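Local coordinates for protein fibrillarin-like rRNA/tRNA 2'-O-methyltransferase (Archaeoglobus fulgidus, PDB 1NT2) that uses S-adenosylmethionine to methylate ribose 2'-hydroxyls of rRNA and tRNA at sites chosen by the guide RNA of box C/D ribonucleoprotein particles, at residues A[66-74]-A[93-104]; A[121-132]-A[149-160]. One frame throughout, in Å; residues are numbered along the deposited sequence.

Contact 1 (A[66-74]-A[93-104]); sequences AASGTTVSH and PFEKLLELVRER. With SAM (S-adenosylmethionine), chain C.
Leu97 reaches from helix 91-103 into the bend of the loop 66-69, and its branch CD1 does most of the touching: it lies 3.6 Å from Ala66 CB and 3.5 Å from Gly69 CA. Its CG stands anti to the backbone N (chi1 -169°), which swings both methyls toward the loop. One turn further along, Leu100 sets CD2 beside Ser73 CB and also meets Val72 CG1, 4.0 Å from that CD2. Pro93, a turn before Leu97, sets its CB against the peptide joining Ala67 to Ser68.

Backbone geometry shapes the loop side of this packing. Ala66 to Gly69 form a type II' beta turn, and Gly69, with phi 105° and no side chain, puts its CA beside Leu97 CD1. Ser68 CA points its hydrogen almost straight at Pro93 O, a CA-H...O contact of 3.6 Å, while Ser68 O receives a hydrogen bond from His24. At the far end the approach of the Arg104 guanidinium to Ser73 O is doubtful; the same group also forms salt bridges with Asp77 and, through NE, with Glu103. Ser73 OG, for its part, bonds back to Thr70 O at 2.9 Å, on a lone pair in the carbonyl plane.

The loop and the start of helix 70-78 carry the ligand contacts. Ala67 CB lies 3.2 Å from OXT of S-adenosylmethionine, Thr70 OG1 is 2.6 Å from the ligand's other carboxylate atom, O, and the ligand's amino N gives a weak hydrogen bond to Thr71 OG1. A glycine-bearing turn leading from strand 60-64 into helix 70-78 and holding the methionine end of the cofactor is the hallmark first motif of Rossmann-fold methyltransferases.

Contact 2 (A[121-132]-A[149-160]); sequences SGIVEKVDLIYQ and FFLKEKGEVVIM
Phe150, at the end of helix 139-150, slots its ring between Val124 and the CB of its own neighbour Phe149. Val124 CB stands over one face, 3.7 Å from the ring centroid and only 6° off the normal; Phe149 CB lies over the opposite face. Ser121 CA meets the ring in its plane, 3.4 Å from Phe150 CZ, so both faces and part of the rim are occupied. The main chain of Phe150 is used too, since its O accepts a bond from Val127 N, with the donor standing above the carbonyl plane.

The aliphatic part of Lys152 passes by Val127 O on its way to Asp128. Its N bonds to Val127 O, and NZ forms a salt bridge with Asp128 OD1, whose exact place is less certain; Asp128 OD2 is held by Arg60 N. Between these residues and the next pairs the chain turns at 128 and at 153-154, after which strands 129-132 and 155-160 run parallel, 5° and 4.7 Å apart. They are neighbours near the middle of the seven-stranded mixed sheet of the methyltransferase fold, joined through helix 139-150 in a beta-alpha-beta crossover.

Gln132 closes the ladder from its end. Gln132 N meets Val158 O at 2.8 Å, nearly along the C=O axis, and Gln132 O accepts from Met160 N at 2.7 Å. With CG anti to the backbone N (chi1 -156°), its side chain lies beside Ile159, on the face covered by Ile142 and Leu143. On the other face, Tyr131 turns its edge to Val158 CB, while Tyr63 packs edge-to-face with that ring.

Contact 1 closes in sequence before contact 2 opens, and their centres lie 19 Å apart, yet the two meet where Thr71 CG2 packs 3.8 Å from Tyr131 CE2. Strand 60-64 connects them structurally: it leads into the loop of contact 1 and pairs directly with strand 127-132 of contact 2. The two differ in their relation to S-adenosylmethionine. Ala67, Thr70 and Thr71 of contact 1 touch the cofactor, whereas the side chain of Tyr131 stays about 6 Å from it and about 4 Å from that of Asp133, a predicted cofactor-binding residue. The Tyr131 end of contact 2 thus probably backs the pocket at Thr71, as a second shell, and both contacts extend to the partner protein chain.

Contact 1 (A[66-74]-A[93-104])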
loop_
_atom_site.group_PDB
_atom_site.type_symbol
_atom_site.label_atom_id
_atom_site.label_comp_id
_atom_site.label_asym_id
_atom_site.label_seq_id
_atom_site.Cartn_x
_atom_site.Cartn_y
_atom_site.Cartn_z
ATOM N N ALA A 66 -32.734 -19.062 -19.292
ATOM C CA ALA A 66 -32.802 -19.291 -20.729
ATOM C C ALA A 66 -31.468 -19.670 -21.315
ATOM O O ALA A 66 -31.398 -20.567 -22.155
ATOM C CB ALA A 66 -33.320 -18.060 -21.439
ATOM N N ALA A 67 -30.416 -18.987 -20.879
ATOM C CA ALA A 67 -29.080 -19.266 -21.381
ATOM C C ALA A 67 -29.044 -18.874 -22.848
ATOM O O ALA A 67 -29.670 -17.891 -23.230
ATOM C CB ALA A 67 -28.762 -20.736 -21.225
ATOM N N SER A 68 -28.322 -19.641 -23.668
ATOM C CA SER A 68 -28.236 -19.356 -25.103
ATOM C C SER A 68 -29.609 -19.604 -25.722
ATOM O O SER A 68 -29.957 -19.024 -26.748
ATOM C CB SER A 68 -27.212 -20.270 -25.780
ATOM O OG SER A 68 -27.720 -21.592 -25.888
ATOM N N GLY A 69 -30.375 -20.479 -25.077
ATOM C CA GLY A 69 -31.707 -20.807 -25.549
ATOM C C GLY A 69 -31.813 -22.163 -26.227
ATOM O O GLY A 69 -32.517 -22.302 -27.231
ATOM N N THR A 70 -31.125 -23.172 -25.702
ATOM C CA THR A 70 -31.225 -24.478 -26.329
ATOM C C THR A 70 -32.360 -25.267 -25.679
ATOM O O THR A 70 -33.283 -25.695 -26.367
ATOM C CB THR A 70 -29.892 -25.280 -26.264
ATOM O OG1 THR A 70 -29.769 -25.923 -24.994
ATOM C CG2 THR A 70 -28.698 -24.352 -26.487
ATOM N N THR A 71 -32.317 -25.454 -24.366
ATOM C CA THR A 71 -33.403 -26.185 -23.711
ATOM C C THR A 71 -34.708 -25.405 -23.972
ATOM O O THR A 71 -35.775 -25.991 -24.119
ATOM C CB THR A 71 -33.183 -26.314 -22.167
ATOM O OG1 THR A 71 -31.968 -27.027 -21.890
ATOM C CG2 THR A 71 -34.335 -27.058 -21.534
ATOM N N VAL A 72 -34.608 -24.081 -24.043
ATOM C CA VAL A 72 -35.770 -23.226 -24.292
ATOM C C VAL A 72 -36.395 -23.489 -25.659
ATOM O O VAL A 72 -37.578 -23.811 -25.748
ATOM C CB VAL A 72 -35.397 -21.715 -24.211
ATOM C CG1 VAL A 72 -36.506 -20.868 -24.803
ATOM C CG2 VAL A 72 -35.145 -21.313 -22.770
ATOM N N SER A 73 -35.598 -23.349 -26.717
ATOM C CA SER A 73 -36.084 -23.552 -28.079
ATOM C C SER A 73 -36.996 -24.764 -28.210
ATOM O O SER A 73 -37.888 -24.764 -29.037
ATOM C CB SER A 73 -34.913 -23.678 -29.067
ATOM O OG SER A 73 -34.265 -24.940 -28.979
ATOM N N HIS A 74 -36.779 -25.794 -27.398
ATOM C CA HIS A 74 -37.625 -26.983 -27.456
ATOM C C HIS A 74 -38.907 -26.781 -26.683
ATOM O O HIS A 74 -39.995 -27.098 -27.159
ATOM C CB HIS A 74 -36.896 -28.205 -26.908
ATOM C CG HIS A 74 -35.910 -28.784 -27.868
ATOM N ND1 HIS A 74 -34.710 -28.175 -28.160
ATOM C CD2 HIS A 74 -35.977 -29.883 -28.656
ATOM C CE1 HIS A 74 -34.079 -28.872 -29.086
ATOM N NE2 HIS A 74 -34.827 -29.914 -29.405
ATOM N N PRO A 93 -24.479 -15.069 -23.626
ATOM C CA PRO A 93 -25.417 -16.092 -24.089
ATOM C C PRO A 93 -26.681 -15.476 -24.659
ATOM O O PRO A 93 -27.262 -15.970 -25.627
ATOM C CB PRO A 93 -25.703 -16.868 -22.820
ATOM C CG PRO A 93 -25.739 -15.779 -21.801
ATOM C CD PRO A 93 -24.521 -14.961 -22.157
ATOM N N PHE A 94 -27.098 -14.388 -24.030
ATOM C CA PHE A 94 -28.301 -13.687 -24.421
ATOM C C PHE A 94 -28.220 -13.254 -25.869
ATOM O O PHE A 94 -29.220 -13.255 -26.572
ATOM C CB PHE A 94 -28.508 -12.465 -23.527
ATOM C CG PHE A 94 -29.931 -12.018 -23.449
ATOM C CD1 PHE A 94 -30.823 -12.652 -22.591
ATOM C CD2 PHE A 94 -30.402 -11.015 -24.291
ATOM C CE1 PHE A 94 -32.168 -12.300 -22.576
ATOM C CE2 PHE A 94 -31.743 -10.655 -24.287
ATOM C CZ PHE A 94 -32.630 -11.300 -23.428
ATOM N N GLU A 95 -27.031 -12.884 -26.321
ATOM C CA GLU A 95 -26.875 -12.446 -27.691
ATOM C C GLU A 95 -27.377 -13.536 -28.620
ATOM O O GLU A 95 -28.011 -13.255 -29.629
ATOM C CB GLU A 95 -25.409 -12.127 -27.975
ATOM C CG GLU A 95 -25.142 -11.657 -29.397
ATOM C CD GLU A 95 -23.669 -11.337 -29.653
ATOM O OE1 GLU A 95 -22.796 -12.129 -29.224
ATOM O OE2 GLU A 95 -23.387 -10.297 -30.294
ATOM N N LYS A 96 -27.100 -14.785 -28.259
ATOM C CA LYS A 96 -27.519 -15.938 -29.050
ATOM C C LYS A 96 -29.000 -16.227 -28.856
ATOM O O LYS A 96 -29.641 -16.801 -29.732
ATOM C CB LYS A 96 -26.709 -17.179 -28.650
ATOM C CG LYS A 96 -27.070 -18.471 -29.400
ATOM C CD LYS A 96 -26.836 -18.321 -30.899
ATOM C CE LYS A 96 -26.675 -19.658 -31.627
ATOM N NZ LYS A 96 -26.135 -19.442 -33.020
ATOM N N LEU A 97 -29.533 -15.833 -27.702
ATOM C CA LEU A 97 -30.942 -16.059 -27.381
ATOM C C LEU A 97 -31.870 -15.295 -28.319
ATOM O O LEU A 97 -32.807 -15.868 -28.877
ATOM C CB LEU A 97 -31.246 -15.647 -25.929
ATOM C CG LEU A 97 -32.608 -16.060 -25.345
ATOM C CD1 LEU A 97 -32.595 -17.524 -24.924
ATOM C CD2 LEU A 97 -32.936 -15.202 -24.150
ATOM N N LEU A 98 -31.607 -14.005 -28.487
ATOM C CA LEU A 98 -32.430 -13.156 -29.348
ATOM C C LEU A 98 -32.677 -13.761 -30.723
ATOM O O LEU A 98 -33.706 -13.504 -31.345
ATOM C CB LEU A 98 -31.796 -11.762 -29.505
ATOM C CG LEU A 98 -31.897 -10.769 -28.337
ATOM C CD1 LEU A 98 -31.256 -9.459 -28.743
ATOM C CD2 LEU A 98 -33.348 -10.537 -27.965
ATOM N N GLU A 99 -31.729 -14.558 -31.194
ATOM C CA GLU A 99 -31.860 -15.195 -32.486
ATOM C C GLU A 99 -32.999 -16.197 -32.472
ATOM O O GLU A 99 -33.628 -16.445 -33.506
ATOM C CB GLU A 99 -30.572 -15.896 -32.853
ATOM C CG GLU A 99 -29.480 -14.952 -33.242
ATOM C CD GLU A 99 -28.225 -15.687 -33.607
ATOM O OE1 GLU A 99 -28.336 -16.781 -34.210
ATOM O OE2 GLU A 99 -27.133 -15.169 -33.298
ATOM N N LEU A 100 -33.257 -16.789 -31.309
ATOM C CA LEU A 100 -34.352 -17.735 -31.185
ATOM C C LEU A 100 -35.658 -16.940 -31.125
ATOM O O LEU A 100 -36.545 -17.120 -31.963
ATOM C CB LEU A 100 -34.202 -18.568 -29.920
ATOM C CG LEU A 100 -35.298 -19.621 -29.738
ATOM C CD1 LEU A 100 -35.327 -20.521 -30.944
ATOM C CD2 LEU A 100 -35.051 -20.436 -28.477
ATOM N N VAL A 101 -35.770 -16.047 -30.143
ATOM C CA VAL A 101 -36.980 -15.240 -30.004
ATOM C C VAL A 101 -37.303 -14.507 -31.297
ATOM O O VAL A 101 -38.433 -14.083 -31.509
ATOM C CB VAL A 101 -36.864 -14.189 -28.867
ATOM C CG1 VAL A 101 -36.581 -14.884 -27.550
ATOM C CG2 VAL A 101 -35.783 -13.166 -29.197
ATOM N N ARG A 102 -36.304 -14.343 -32.150
ATOM C CA ARG A 102 -36.516 -13.670 -33.421
ATOM C C ARG A 102 -37.190 -14.662 -34.362
ATOM O O ARG A 102 -38.213 -14.358 -34.985
ATOM C CB ARG A 102 -35.181 -13.214 -34.015
ATOM C CG ARG A 102 -35.067 -11.714 -34.225
ATOM C CD ARG A 102 -33.790 -11.364 -34.997
ATOM N NE ARG A 102 -32.552 -11.524 -34.221
ATOM C CZ ARG A 102 -32.190 -10.731 -33.214
ATOM N NH1 ARG A 102 -32.971 -9.718 -32.854
ATOM N NH2 ARG A 102 -31.046 -10.948 -32.568
ATOM N N GLU A 103 -36.616 -15.858 -34.448
ATOM C CA GLU A 103 -37.156 -16.898 -35.310
ATOM C C GLU A 103 -38.542 -17.324 -34.853
ATOM O O GLU A 103 -39.481 -17.385 -35.646
ATOM C CB GLU A 103 -36.241 -18.120 -35.321
ATOM C CG GLU A 103 -36.823 -19.276 -36.100
ATOM C CD GLU A 103 -36.528 -20.628 -35.470
ATOM O OE1 GLU A 103 -36.721 -20.775 -34.237
ATOM O OE2 GLU A 103 -36.123 -21.546 -36.220
ATOM N N ARG A 104 -38.664 -17.616 -33.566
ATOM C CA ARG A 104 -39.936 -18.048 -33.021
ATOM C C ARG A 104 -40.750 -16.894 -32.494
ATOM O O ARG A 104 -40.208 -15.853 -32.155
ATOM C CB ARG A 104 -39.700 -19.066 -31.924
ATOM C CG ARG A 104 -38.857 -20.197 -32.407
ATOM C CD ARG A 104 -39.378 -21.489 -31.906
ATOM N NE ARG A 104 -38.405 -22.525 -32.176
ATOM C CZ ARG A 104 -38.388 -23.690 -31.551
ATOM N NH1 ARG A 104 -39.305 -23.943 -30.628
ATOM N NH2 ARG A 104 -37.447 -24.587 -31.829
HETATM N N SAM C . -29.744 -25.289 -20.225
HETATM C CA SAM C . -28.839 -24.168 -20.588
HETATM C C SAM C . -28.342 -24.318 -22.020
HETATM O O SAM C . -28.725 -25.290 -22.665
HETATM O OXT SAM C . -27.555 -23.403 -22.445
HETATM C CB SAM C . -27.655 -24.103 -19.581
HETATM C CG SAM C . -27.989 -23.118 -18.467
HETATM S SD SAM C . -26.771 -22.775 -17.120
HETATM C CE SAM C . -26.623 -24.250 -16.100
HETATM C "C5'" SAM C . -27.517 -21.599 -16.066
HETATM C "C4'" SAM C . -27.805 -20.244 -16.671
HETATM O "O4'" SAM C . -28.420 -19.471 -15.639
HETATM C "C3'" SAM C . -26.561 -19.448 -17.065
HETATM O "O3'" SAM C . -26.662 -19.344 -18.510
HETATM C "C2'" SAM C . -26.714 -18.056 -16.468
HETATM O "O2'" SAM C . -26.449 -16.889 -17.222
HETATM C "C1'" SAM C . -28.108 -18.118 -15.813
HETATM N N9 SAM C . -28.186 -17.471 -14.515
HETATM C C8 SAM C . -27.528 -17.773 -13.351
HETATM N N7 SAM C . -27.836 -16.998 -12.354
HETATM C C5 SAM C . -28.763 -16.119 -12.890
HETATM C C6 SAM C . -29.499 -15.029 -12.335
HETATM N N6 SAM C . -29.374 -14.663 -11.045
HETATM N N1 SAM C . -30.369 -14.323 -13.147
HETATM C C2 SAM C . -30.488 -14.705 -14.451
HETATM N N3 SAM C . -29.846 -15.720 -15.078
HETATM C C4 SAM C . -28.987 -16.394 -14.230
#

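Contact 2 (A[121-132]-A[149-160])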
loop_
_atom_site.group_PDB
_atom_site.type_symbol
_atom_site.label_atom_id
_atom_site.label_comp_id
_atom_site.label_asym_id
_atom_site.label_seq_id
_atom_site.Cartn_x
_atom_site.Cartn_y
_atom_site.Cartn_z
ATOM N N SER A 121 -41.714 -8.110 -11.971
ATOM C CA SER A 121 -43.026 -8.563 -11.520
ATOM C C SER A 121 -44.189 -7.946 -12.276
ATOM O O SER A 121 -45.303 -8.461 -12.227
ATOM C CB SER A 121 -43.215 -8.252 -10.036
ATOM O OG SER A 121 -43.872 -7.008 -9.870
ATOM N N GLY A 122 -43.949 -6.829 -12.948
ATOM C CA GLY A 122 -45.025 -6.201 -13.696
ATOM C C GLY A 122 -45.039 -6.587 -15.169
ATOM O O GLY A 122 -45.644 -5.892 -15.992
ATOM N N ILE A 123 -44.370 -7.692 -15.501
ATOM C CA ILE A 123 -44.286 -8.170 -16.879
ATOM C C ILE A 123 -44.746 -9.616 -16.933
ATOM O O ILE A 123 -45.474 -10.029 -17.838
ATOM C CB ILE A 123 -42.827 -8.121 -17.417
ATOM C CG1 ILE A 123 -42.304 -6.683 -17.422
ATOM C CG2 ILE A 123 -42.772 -8.695 -18.826
ATOM C CD1 ILE A 123 -40.883 -6.554 -17.923
ATOM N N VAL A 124 -44.306 -10.389 -15.956
ATOM C CA VAL A 124 -44.668 -11.788 -15.908
ATOM C C VAL A 124 -46.069 -11.945 -15.338
ATOM O O VAL A 124 -46.406 -11.346 -14.319
ATOM C CB VAL A 124 -43.665 -12.575 -15.052
ATOM C CG1 VAL A 124 -44.030 -14.041 -15.032
ATOM C CG2 VAL A 124 -42.267 -12.380 -15.611
ATOM N N GLU A 125 -46.888 -12.740 -16.018
ATOM C CA GLU A 125 -48.249 -12.993 -15.572
ATOM C C GLU A 125 -48.233 -14.221 -14.681
ATOM O O GLU A 125 -47.167 -14.761 -14.381
ATOM C CB GLU A 125 -49.162 -13.259 -16.762
ATOM C CG GLU A 125 -48.922 -14.580 -17.455
ATOM C CD GLU A 125 -49.934 -14.823 -18.554
ATOM O OE1 GLU A 125 -49.852 -14.144 -19.605
ATOM O OE2 GLU A 125 -50.819 -15.686 -18.353
ATOM N N LYS A 126 -49.407 -14.664 -14.246
ATOM C CA LYS A 126 -49.464 -15.855 -13.412
ATOM C C LYS A 126 -49.125 -17.006 -14.351
ATOM O O LYS A 126 -49.813 -17.229 -15.345
ATOM C CB LYS A 126 -50.860 -16.021 -12.809
ATOM C CG LYS A 126 -51.217 -14.957 -11.778
ATOM C CD LYS A 126 -50.313 -15.037 -10.565
ATOM C CE LYS A 126 -50.729 -14.041 -9.495
ATOM N NZ LYS A 126 -49.864 -14.120 -8.273
ATOM N N VAL A 127 -48.038 -17.704 -14.042
ATOM C CA VAL A 127 -47.569 -18.812 -14.862
ATOM C C VAL A 127 -48.017 -20.179 -14.332
ATOM O O VAL A 127 -48.243 -20.354 -13.121
ATOM C CB VAL A 127 -46.023 -18.783 -14.970
ATOM C CG1 VAL A 127 -45.578 -17.500 -15.640
ATOM C CG2 VAL A 127 -45.390 -18.884 -13.583
ATOM N N ASP A 128 -48.132 -21.137 -15.257
ATOM C CA ASP A 128 -48.561 -22.508 -14.959
ATOM C C ASP A 128 -47.405 -23.406 -14.524
ATOM O O ASP A 128 -47.611 -24.497 -13.970
ATOM C CB ASP A 128 -49.210 -23.124 -16.195
ATOM C CG ASP A 128 -50.331 -22.276 -16.745
ATOM O OD1 ASP A 128 -51.230 -21.914 -15.956
ATOM O OD2 ASP A 128 -50.318 -21.985 -17.965
ATOM N N LEU A 129 -46.187 -22.946 -14.803
ATOM C CA LEU A 129 -44.976 -23.685 -14.462
ATOM C C LEU A 129 -43.713 -22.835 -14.570
ATOM O O LEU A 129 -43.543 -22.059 -15.523
ATOM C CB LEU A 129 -44.850 -24.929 -15.349
ATOM C CG LEU A 129 -43.449 -25.370 -15.765
ATOM C CD1 LEU A 129 -43.316 -26.873 -15.646
ATOM C CD2 LEU A 129 -43.185 -24.897 -17.185
ATOM N N ILE A 130 -42.840 -22.987 -13.573
ATOM C CA ILE A 130 -41.581 -22.260 -13.532
ATOM C C ILE A 130 -40.461 -23.262 -13.724
ATOM O O ILE A 130 -40.225 -24.094 -12.846
ATOM C CB ILE A 130 -41.322 -21.604 -12.174
ATOM C CG1 ILE A 130 -42.580 -20.921 -11.652
ATOM C CG2 ILE A 130 -40.218 -20.579 -12.317
ATOM C CD1 ILE A 130 -42.421 -20.358 -10.247
ATOM N N TYR A 131 -39.780 -23.190 -14.867
ATOM C CA TYR A 131 -38.658 -24.089 -15.147
ATOM C C TYR A 131 -37.384 -23.343 -14.781
ATOM O O TYR A 131 -37.139 -22.242 -15.283
ATOM C CB TYR A 131 -38.613 -24.482 -16.633
ATOM C CG TYR A 131 -37.481 -25.428 -16.974
ATOM C CD1 TYR A 131 -37.388 -26.686 -16.374
ATOM C CD2 TYR A 131 -36.472 -25.048 -17.851
ATOM C CE1 TYR A 131 -36.306 -27.537 -16.637
ATOM C CE2 TYR A 131 -35.384 -25.889 -18.125
ATOM C CZ TYR A 131 -35.305 -27.129 -17.513
ATOM O OH TYR A 131 -34.223 -27.948 -17.760
ATOM N N GLN A 132 -36.584 -23.921 -13.891
ATOM C CA GLN A 132 -35.346 -23.267 -13.502
ATOM C C GLN A 132 -34.138 -24.168 -13.704
ATOM O O GLN A 132 -34.131 -25.345 -13.325
ATOM C CB GLN A 132 -35.397 -22.798 -12.046
ATOM C CG GLN A 132 -34.438 -21.641 -11.763
ATOM C CD GLN A 132 -34.282 -21.351 -10.282
ATOM O OE1 GLN A 132 -33.619 -22.097 -9.557
ATOM N NE2 GLN A 132 -34.900 -20.271 -9.819
ATOM N N PHE A 149 -44.290 -14.873 -6.417
ATOM C CA PHE A 149 -44.738 -13.888 -7.389
ATOM C C PHE A 149 -45.629 -14.362 -8.526
ATOM O O PHE A 149 -46.672 -13.764 -8.765
ATOM C CB PHE A 149 -43.540 -13.154 -7.999
ATOM C CG PHE A 149 -43.092 -11.971 -7.199
ATOM C CD1 PHE A 149 -42.502 -12.141 -5.946
ATOM C CD2 PHE A 149 -43.273 -10.681 -7.686
ATOM C CE1 PHE A 149 -42.096 -11.042 -5.183
ATOM C CE2 PHE A 149 -42.874 -9.575 -6.933
ATOM C CZ PHE A 149 -42.283 -9.757 -5.678
ATOM N N PHE A 150 -45.249 -15.435 -9.214
ATOM C CA PHE A 150 -46.033 -15.850 -10.372
ATOM C C PHE A 150 -46.638 -17.259 -10.452
ATOM O O PHE A 150 -47.619 -17.476 -11.169
ATOM C CB PHE A 150 -45.186 -15.575 -11.621
ATOM C CG PHE A 150 -44.368 -14.310 -11.526
ATOM C CD1 PHE A 150 -44.981 -13.072 -11.458
ATOM C CD2 PHE A 150 -42.987 -14.365 -11.454
ATOM C CE1 PHE A 150 -44.229 -11.913 -11.316
ATOM C CE2 PHE A 150 -42.225 -13.206 -11.312
ATOM C CZ PHE A 150 -42.846 -11.984 -11.241
ATOM N N LEU A 151 -46.071 -18.218 -9.736
ATOM C CA LEU A 151 -46.608 -19.570 -9.810
ATOM C C LEU A 151 -48.027 -19.660 -9.261
ATOM O O LEU A 151 -48.242 -19.733 -8.045
ATOM C CB LEU A 151 -45.714 -20.562 -9.064
ATOM C CG LEU A 151 -46.308 -21.974 -9.002
ATOM C CD1 LEU A 151 -46.454 -22.535 -10.405
ATOM C CD2 LEU A 151 -45.425 -22.858 -8.161
ATOM N N LYS A 152 -48.993 -19.674 -10.175
ATOM C CA LYS A 152 -50.401 -19.761 -9.810
ATOM C C LYS A 152 -50.711 -21.014 -8.973
ATOM O O LYS A 152 -50.275 -22.115 -9.304
ATOM C CB LYS A 152 -51.247 -19.747 -11.082
ATOM C CG LYS A 152 -51.002 -20.932 -11.976
ATOM C CD LYS A 152 -51.236 -20.596 -13.428
ATOM C CE LYS A 152 -52.603 -20.007 -13.668
ATOM N NZ LYS A 152 -52.864 -19.813 -15.123
ATOM N N GLU A 153 -51.464 -20.829 -7.887
ATOM C CA GLU A 153 -51.849 -21.922 -6.986
ATOM C C GLU A 153 -52.147 -23.203 -7.742
ATOM O O GLU A 153 -52.971 -23.224 -8.656
ATOM C CB GLU A 153 -53.082 -21.541 -6.145
ATOM C CG GLU A 153 -52.764 -21.109 -4.706
ATOM C CD GLU A 153 -53.691 -21.744 -3.661
ATOM O OE1 GLU A 153 -53.491 -21.488 -2.453
ATOM O OE2 GLU A 153 -54.615 -22.501 -4.040
ATOM N N LYS A 154 -51.476 -24.270 -7.335
ATOM C CA LYS A 154 -51.632 -25.574 -7.962
ATOM C C LYS A 154 -50.876 -25.576 -9.289
ATOM O O LYS A 154 -51.265 -26.238 -10.252
ATOM C CB LYS A 154 -53.117 -25.905 -8.183
ATOM C CG LYS A 154 -53.422 -27.404 -8.176
ATOM C CD LYS A 154 -53.012 -28.044 -6.844
ATOM C CE LYS A 154 -53.102 -29.576 -6.867
ATOM N NZ LYS A 154 -54.501 -30.095 -6.827
ATOM N N GLY A 155 -49.792 -24.808 -9.324
ATOM C CA GLY A 155 -48.958 -24.742 -10.506
ATOM C C GLY A 155 -47.788 -25.669 -10.244
ATOM O O GLY A 155 -47.554 -26.063 -9.100
ATOM N N GLU A 156 -47.041 -26.017 -11.285
ATOM C CA GLU A 156 -45.919 -26.926 -11.110
ATOM C C GLU A 156 -44.569 -26.357 -11.552
ATOM O O GLU A 156 -44.497 -25.486 -12.423
ATOM C CB GLU A 156 -46.215 -28.237 -11.851
ATOM C CG GLU A 156 -46.760 -28.043 -13.267
ATOM C CD GLU A 156 -47.102 -29.356 -13.966
ATOM O OE1 GLU A 156 -48.052 -30.049 -13.531
ATOM O OE2 GLU A 156 -46.417 -29.688 -14.959
ATOM N N VAL A 157 -43.498 -26.856 -10.935
ATOM C CA VAL A 157 -42.148 -26.411 -11.264
ATOM C C VAL A 157 -41.168 -27.558 -11.446
ATOM O O VAL A 157 -41.319 -28.630 -10.865
ATOM C CB VAL A 157 -41.547 -25.457 -10.179
ATOM C CG1 VAL A 157 -42.317 -24.156 -10.141
ATOM C CG2 VAL A 157 -41.544 -26.132 -8.816
ATOM N N VAL A 158 -40.162 -27.304 -12.274
ATOM C CA VAL A 158 -39.093 -28.254 -12.554
ATOM C C VAL A 158 -37.837 -27.424 -12.339
ATOM O O VAL A 158 -37.689 -26.336 -12.902
ATOM C CB VAL A 158 -39.116 -28.751 -14.018
ATOM C CG1 VAL A 158 -38.174 -29.922 -14.173
ATOM C CG2 VAL A 158 -40.527 -29.132 -14.421
ATOM N N ILE A 159 -36.937 -27.923 -11.514
ATOM C CA ILE A 159 -35.734 -27.177 -11.241
ATOM C C ILE A 159 -34.525 -28.088 -11.325
ATOM O O ILE A 159 -34.493 -29.150 -10.700
ATOM C CB ILE A 159 -35.812 -26.536 -9.837
ATOM C CG1 ILE A 159 -34.598 -25.636 -9.594
ATOM C CG2 ILE A 159 -35.916 -27.625 -8.780
ATOM C CD1 ILE A 159 -34.556 -25.015 -8.199
ATOM N N MET A 160 -33.539 -27.682 -12.119
ATOM C CA MET A 160 -32.324 -28.467 -12.255
ATOM C C MET A 160 -31.338 -27.987 -11.179
ATOM O O MET A 160 -31.278 -26.796 -10.858
ATOM C CB MET A 160 -31.738 -28.299 -13.660
ATOM C CG MET A 160 -32.694 -28.651 -14.813
ATOM S SD MET A 160 -33.600 -30.231 -14.675
ATOM C CE MET A 160 -32.270 -31.368 -14.399
#